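Local coordinates for extracellular matrix-binding protein EbhA (Staphylococcus aureus, PDB 2DGJ), which probably helps staphylococcal cells adhere to host extracellular matrix, as a giant cell wall-associated adhesin built as a string of three-helix bundles, at residues D11-T16 / A32-V37; Q20-A25 / D69-D74. All blocks are in the same frame, centred on the assembly; numbering follows the deposited sequence.

Contact 1 of 2, residues D11-T16 / A32-V37; sequences DDENAT and AYDQAV
Tyr-33 and Val-37 of helix 27-46 face Glu-13 and Thr-16 of helix 13-18, packing two helices of a three-helix bundle together in the FIVAR part of the rod. The packing is led by Tyr-33, whose hydroxyl end abuts the other helix: OH lies 3.4 Å from Thr-16 CB, and Glu-13 CA sits at the ring edge, near the plane. On one ring face, offset toward the rim, rests Val-37 CG2 from the same helix. Lys-68 and Thr-67 of helix 55-70 and Leu-71 in the following loop also touch Tyr-33. Glu-13 is extended, with CG anti to the backbone N (chi1 172°), and its carboxylate lies against a Val-37 methyl, Glu-13 OE2 being 3.1 Å from Val-37 CG1.

Charge enters beside this packing. Glu-13 OE2 and Asp-34 OD1 are like-charged neighbours at 3.4 Å; Lys-17 NZ forms a salt bridge with Asp-34 and a long, weak ion pair with Glu-13, probably easing the repulsion. Asp-12 OD2 forms a salt bridge with Lys-68.

No clear hydrogen bond links the two segments; within 11-16, Asp-12 O accepts both Thr-16 N and, at 2.8 Å, Thr-16 OG1, the hydroxyl donating from above the carbonyl plane.

Contact 2 of 2, residues Q20-A25 / D69-D74; sequences QKYRDA and DALNGD
Lys-21 meets Leu-71, Gly-73 and Asp-74 through both backbone and side chain, where helix 20-23 lies against the turn joining helix 55-70 to helix 73-88. Lys-21 O accepts Gly-73 N at 2.8 Å, in plane and on a lone pair, so the first N-H of helix 73-88 is satisfied from another helix. The Asn-72 side chain, at the N-cap position, makes no capping bond; its OD1 accepts Glu-26 N instead.

The Lys-21 chain runs extended to CE and bends at the end (chi4 60°), bringing Lys-21 NZ to Leu-71 O at 2.8 Å. Lys-21 NZ also forms a salt bridge with Asp-74 OD1 at 3.1 Å, approaching from above the carboxylate plane; the two side chains lie side by side and point the same way. A water, weakly bonded to Lys-21 NZ, donates to Asp-69 O at 3.2 Å.

Gln-20 uses its amide nitrogen twice. Gln-20 NE2 donates to Asp-24 OD2 at 2.7 Å, on the anti lone pair, and to Gly-73 O at 3.1 Å, nearly straight (169°) but from well above the carbonyl plane. Both acceptors lie close to the Gln-20 amide plane, which fixes its rotation. Asp-24 OD2 also accepts Val-112 N, tying in the start of helix 112-135.

Gly-73, without a side chain, lets the backbones close to 3.6 Å between Gly-73 CA and Ala-25 CA. On the apolar side, Leu-71 CD2 meets the edge of the Tyr-22 ring at Tyr-22 CD1, 3.8 Å away, and Leu-71 also packs against Ala-25 CB. The turn marks the passage from the FIVAR to the GA sequence region, consistent with a joint between successive three-helix bundles of the rod.

From the N terminus the chain passes 11-16 in helix 13-18, then 20-25 around helix 20-23, and turns back in helix 27-46, where 32-37 closes contact 1. Only at the end of helix 55-70 does 69-74 close contact 2, so the two loops cross rather than nest. Contact 1 joins helices within the bundle; contact 2 ties helix 20-23 to the passage from helix 55-70 into helix 73-88. Their centres lie about 12 Å apart, and their side chains meet: Leu-71 of contact 2 packs on Thr-16 and Tyr-33 of contact 1, while Tyr-22 lies against the Tyr-33 ring.

Contact 1 of 2, residues D11-T16 / A32-V37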
loop_
_atom_site.group_PDB
_atom_site.type_symbol
_atom_site.label_atom_id
_atom_site.label_comp_id
_atom_site.label_asym_id
_atom_site.label_seq_id
_atom_site.Cartn_x
_atom_site.Cartn_y
_atom_site.Cartn_z
ATOM N N ASP A 11 -7.245 -32.102 2.996
ATOM C CA ASP A 11 -7.761 -31.882 1.649
ATOM C C ASP A 11 -8.193 -30.442 1.438
ATOM O O ASP A 11 -8.011 -29.873 0.357
ATOM C CB ASP A 11 -8.963 -32.792 1.372
ATOM C CG ASP A 11 -8.618 -34.267 1.409
ATOM O OD1 ASP A 11 -7.449 -34.624 1.151
ATOM O OD2 ASP A 11 -9.533 -35.075 1.678
ATOM N N ASP A 12 -8.763 -29.854 2.482
ATOM C CA ASP A 12 -9.274 -28.495 2.408
ATOM C C ASP A 12 -8.232 -27.393 2.525
ATOM O O ASP A 12 -8.573 -26.217 2.450
ATOM C CB ASP A 12 -10.358 -28.313 3.471
ATOM C CG ASP A 12 -11.266 -27.131 3.185
ATOM O OD1 ASP A 12 -11.524 -26.850 1.995
ATOM O OD2 ASP A 12 -11.742 -26.495 4.149
ATOM N N GLU A 13 -6.968 -27.768 2.692
ATOM C CA GLU A 13 -5.904 -26.777 2.818
ATOM C C GLU A 13 -5.871 -25.774 1.667
ATOM O O GLU A 13 -6.126 -24.581 1.866
ATOM C CB GLU A 13 -4.535 -27.458 2.931
ATOM C CG GLU A 13 -3.369 -26.478 2.867
ATOM C CD GLU A 13 -2.043 -27.099 3.262
ATOM O OE1 GLU A 13 -1.660 -28.126 2.662
ATOM O OE2 GLU A 13 -1.383 -26.551 4.170
ATOM N N ASN A 14 -5.547 -26.255 0.470
ATOM C CA ASN A 14 -5.469 -25.387 -0.700
ATOM C C ASN A 14 -6.688 -24.488 -0.847
ATOM O O ASN A 14 -6.554 -23.292 -1.107
ATOM C CB ASN A 14 -5.284 -26.220 -1.971
ATOM C CG ASN A 14 -5.325 -25.374 -3.238
ATOM O OD1 ASN A 14 -6.395 -24.972 -3.698
ATOM N ND2 ASN A 14 -4.153 -25.096 -3.802
ATOM N N ALA A 15 -7.872 -25.064 -0.670
ATOM C CA ALA A 15 -9.112 -24.305 -0.790
ATOM C C ALA A 15 -9.174 -23.216 0.278
ATOM O O ALA A 15 -9.466 -22.057 -0.012
ATOM C CB ALA A 15 -10.322 -25.241 -0.669
ATOM N N THR A 16 -8.886 -23.597 1.518
ATOM C CA THR A 16 -8.907 -22.655 2.628
ATOM C C THR A 16 -7.922 -21.523 2.382
ATOM O O THR A 16 -8.190 -20.372 2.718
ATOM C CB THR A 16 -8.549 -23.350 3.965
ATOM O OG1 THR A 16 -9.521 -24.364 4.253
ATOM C CG2 THR A 16 -8.530 -22.340 5.107
ATOM N N ALA A 32 -0.130 -20.553 12.009
ATOM C CA ALA A 32 -0.583 -21.595 12.922
ATOM C C ALA A 32 -1.414 -22.641 12.165
ATOM O O ALA A 32 -1.249 -23.853 12.356
ATOM C CB ALA A 32 -1.396 -20.969 14.052
ATOM N N TYR A 33 -2.308 -22.164 11.300
ATOM C CA TYR A 33 -3.148 -23.053 10.510
ATOM C C TYR A 33 -2.257 -23.890 9.610
ATOM O O TYR A 33 -2.366 -25.110 9.578
ATOM C CB TYR A 33 -4.131 -22.258 9.646
ATOM C CG TYR A 33 -4.849 -23.110 8.625
ATOM C CD1 TYR A 33 -5.760 -24.087 9.019
ATOM C CD2 TYR A 33 -4.595 -22.959 7.262
ATOM C CE1 TYR A 33 -6.396 -24.896 8.086
ATOM C CE2 TYR A 33 -5.224 -23.758 6.321
ATOM C CZ TYR A 33 -6.122 -24.722 6.739
ATOM O OH TYR A 33 -6.740 -25.513 5.809
ATOM N N ASP A 34 -1.374 -23.221 8.879
ATOM C CA ASP A 34 -0.464 -23.900 7.970
ATOM C C ASP A 34 0.361 -24.972 8.685
ATOM O O ASP A 34 0.575 -26.063 8.157
ATOM C CB ASP A 34 0.466 -22.880 7.313
ATOM C CG ASP A 34 1.325 -23.493 6.223
ATOM O OD1 ASP A 34 0.756 -24.141 5.319
ATOM O OD2 ASP A 34 2.562 -23.324 6.265
ATOM N N GLN A 35 0.813 -24.661 9.894
ATOM C CA GLN A 35 1.610 -25.606 10.667
ATOM C C GLN A 35 0.771 -26.768 11.182
ATOM O O GLN A 35 1.291 -27.860 11.410
ATOM C CB GLN A 35 2.297 -24.895 11.837
ATOM C CG GLN A 35 3.378 -23.919 11.401
ATOM C CD GLN A 35 4.370 -24.560 10.458
ATOM O OE1 GLN A 35 5.064 -25.512 10.816
ATOM N NE2 GLN A 35 4.438 -24.043 9.234
ATOM N N ALA A 36 -0.524 -26.531 11.364
ATOM C CA ALA A 36 -1.425 -27.571 11.846
ATOM C C ALA A 36 -1.632 -28.587 10.730
ATOM O O ALA A 36 -1.620 -29.799 10.966
ATOM C CB ALA A 36 -2.764 -26.965 12.270
ATOM N N VAL A 37 -1.817 -28.083 9.512
ATOM C CA VAL A 37 -2.015 -28.944 8.351
ATOM C C VAL A 37 -0.785 -29.817 8.131
ATOM O O VAL A 37 -0.898 -31.022 7.920
ATOM C CB VAL A 37 -2.267 -28.112 7.081
ATOM C CG1 VAL A 37 -2.381 -29.011 5.864
ATOM C CG2 VAL A 37 -3.541 -27.311 7.250
#

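Contact 2 of 2, residues Q20-A25 / D69-D74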
loop_
_atom_site.group_PDB
_atom_site.type_symbol
_atom_site.label_atom_id
_atom_site.label_comp_id
_atom_site.label_asym_id
_atom_site.label_seq_id
_atom_site.Cartn_x
_atom_site.Cartn_y
_atom_site.Cartn_z
ATOM N N GLN A 20 -10.407 -15.459 1.255
ATOM C CA GLN A 20 -10.068 -14.155 1.799
ATOM C C GLN A 20 -9.940 -14.269 3.322
ATOM O O GLN A 20 -9.167 -13.538 3.952
ATOM C CB GLN A 20 -11.167 -13.157 1.420
ATOM C CG GLN A 20 -10.926 -11.709 1.839
ATOM C CD GLN A 20 -11.121 -11.494 3.315
ATOM O OE1 GLN A 20 -11.993 -12.113 3.927
ATOM N NE2 GLN A 20 -10.323 -10.603 3.899
ATOM N N LYS A 21 -10.700 -15.194 3.906
ATOM C CA LYS A 21 -10.671 -15.401 5.349
ATOM C C LYS A 21 -9.252 -15.748 5.793
ATOM O O LYS A 21 -8.796 -15.314 6.850
ATOM C CB LYS A 21 -11.641 -16.523 5.738
ATOM C CG LYS A 21 -11.754 -16.769 7.235
ATOM C CD LYS A 21 -12.880 -17.743 7.560
ATOM C CE LYS A 21 -12.988 -18.007 9.060
ATOM N NZ LYS A 21 -13.257 -16.770 9.846
ATOM N N TYR A 22 -8.561 -16.531 4.974
ATOM C CA TYR A 22 -7.192 -16.938 5.263
ATOM C C TYR A 22 -6.236 -15.835 4.820
ATOM O O TYR A 22 -5.447 -15.316 5.616
ATOM C CB TYR A 22 -6.859 -18.229 4.507
ATOM C CG TYR A 22 -5.389 -18.603 4.551
ATOM C CD1 TYR A 22 -4.835 -19.217 5.675
ATOM C CD2 TYR A 22 -4.546 -18.315 3.476
ATOM C CE1 TYR A 22 -3.479 -19.537 5.725
ATOM C CE2 TYR A 22 -3.191 -18.626 3.520
ATOM C CZ TYR A 22 -2.661 -19.238 4.645
ATOM O OH TYR A 22 -1.318 -19.554 4.692
ATOM N N ARG A 23 -6.323 -15.495 3.539
ATOM C CA ARG A 23 -5.499 -14.470 2.905
ATOM C C ARG A 23 -5.197 -13.258 3.784
ATOM O O ARG A 23 -4.035 -12.980 4.086
ATOM C CB ARG A 23 -6.187 -13.987 1.633
ATOM C CG ARG A 23 -5.362 -14.100 0.366
ATOM C CD ARG A 23 -5.423 -15.491 -0.228
ATOM N NE ARG A 23 -5.298 -15.443 -1.681
ATOM C CZ ARG A 23 -4.274 -14.899 -2.339
ATOM N NH1 ARG A 23 -3.256 -14.350 -1.681
ATOM N NH2 ARG A 23 -4.272 -14.904 -3.665
ATOM N N ASP A 24 -6.243 -12.538 4.183
ATOM C CA ASP A 24 -6.087 -11.338 5.007
ATOM C C ASP A 24 -6.029 -11.557 6.511
ATOM O O ASP A 24 -6.000 -10.592 7.274
ATOM C CB ASP A 24 -7.194 -10.332 4.685
ATOM C CG ASP A 24 -7.101 -9.799 3.275
ATOM O OD1 ASP A 24 -5.979 -9.439 2.871
ATOM O OD2 ASP A 24 -8.134 -9.734 2.575
ATOM N N ALA A 25 -6.006 -12.812 6.949
ATOM C CA ALA A 25 -5.919 -13.096 8.379
ATOM C C ALA A 25 -4.556 -12.609 8.854
ATOM O O ALA A 25 -3.670 -12.346 8.039
ATOM C CB ALA A 25 -6.050 -14.586 8.635
ATOM N N ASP A 69 -10.691 -22.049 12.207
ATOM C CA ASP A 69 -11.769 -21.188 12.677
ATOM C C ASP A 69 -11.194 -19.855 13.131
ATOM O O ASP A 69 -11.830 -18.811 12.983
ATOM C CB ASP A 69 -12.531 -21.833 13.844
ATOM C CG ASP A 69 -13.282 -23.090 13.438
ATOM O OD1 ASP A 69 -13.596 -23.234 12.238
ATOM O OD2 ASP A 69 -13.568 -23.926 14.321
ATOM N N ALA A 70 -9.980 -19.901 13.675
ATOM C CA ALA A 70 -9.310 -18.708 14.175
ATOM C C ALA A 70 -8.960 -17.699 13.078
ATOM O O ALA A 70 -8.831 -16.502 13.350
ATOM C CB ALA A 70 -8.065 -19.109 14.951
ATOM N N LEU A 71 -8.789 -18.176 11.849
ATOM C CA LEU A 71 -8.490 -17.283 10.733
ATOM C C LEU A 71 -9.496 -16.133 10.793
ATOM O O LEU A 71 -10.711 -16.358 10.819
ATOM C CB LEU A 71 -8.613 -18.041 9.412
ATOM C CG LEU A 71 -7.356 -18.723 8.860
ATOM C CD1 LEU A 71 -6.414 -19.121 9.970
ATOM C CD2 LEU A 71 -7.768 -19.934 8.053
ATOM N N ASN A 72 -8.989 -14.903 10.817
ATOM C CA ASN A 72 -9.856 -13.735 10.933
ATOM C C ASN A 72 -9.779 -12.742 9.784
ATOM O O ASN A 72 -10.036 -11.557 9.971
ATOM C CB ASN A 72 -9.556 -13.015 12.251
ATOM C CG ASN A 72 -8.121 -12.505 12.330
ATOM O OD1 ASN A 72 -7.224 -13.043 11.683
ATOM N ND2 ASN A 72 -7.900 -11.475 13.142
ATOM N N GLY A 73 -9.439 -13.225 8.596
ATOM C CA GLY A 73 -9.358 -12.341 7.448
ATOM C C GLY A 73 -10.657 -11.587 7.234
ATOM O O GLY A 73 -10.650 -10.393 6.930
ATOM N N ASP A 74 -11.778 -12.279 7.405
ATOM C CA ASP A 74 -13.090 -11.667 7.231
ATOM C C ASP A 74 -13.322 -10.549 8.246
ATOM O O ASP A 74 -13.895 -9.509 7.916
ATOM C CB ASP A 74 -14.188 -12.734 7.338
ATOM C CG ASP A 74 -14.097 -13.546 8.623
ATOM O OD1 ASP A 74 -12.966 -13.834 9.068
ATOM O OD2 ASP A 74 -15.156 -13.906 9.181
HETATM O O HOH W 1 -14.780 -19.179 11.755
#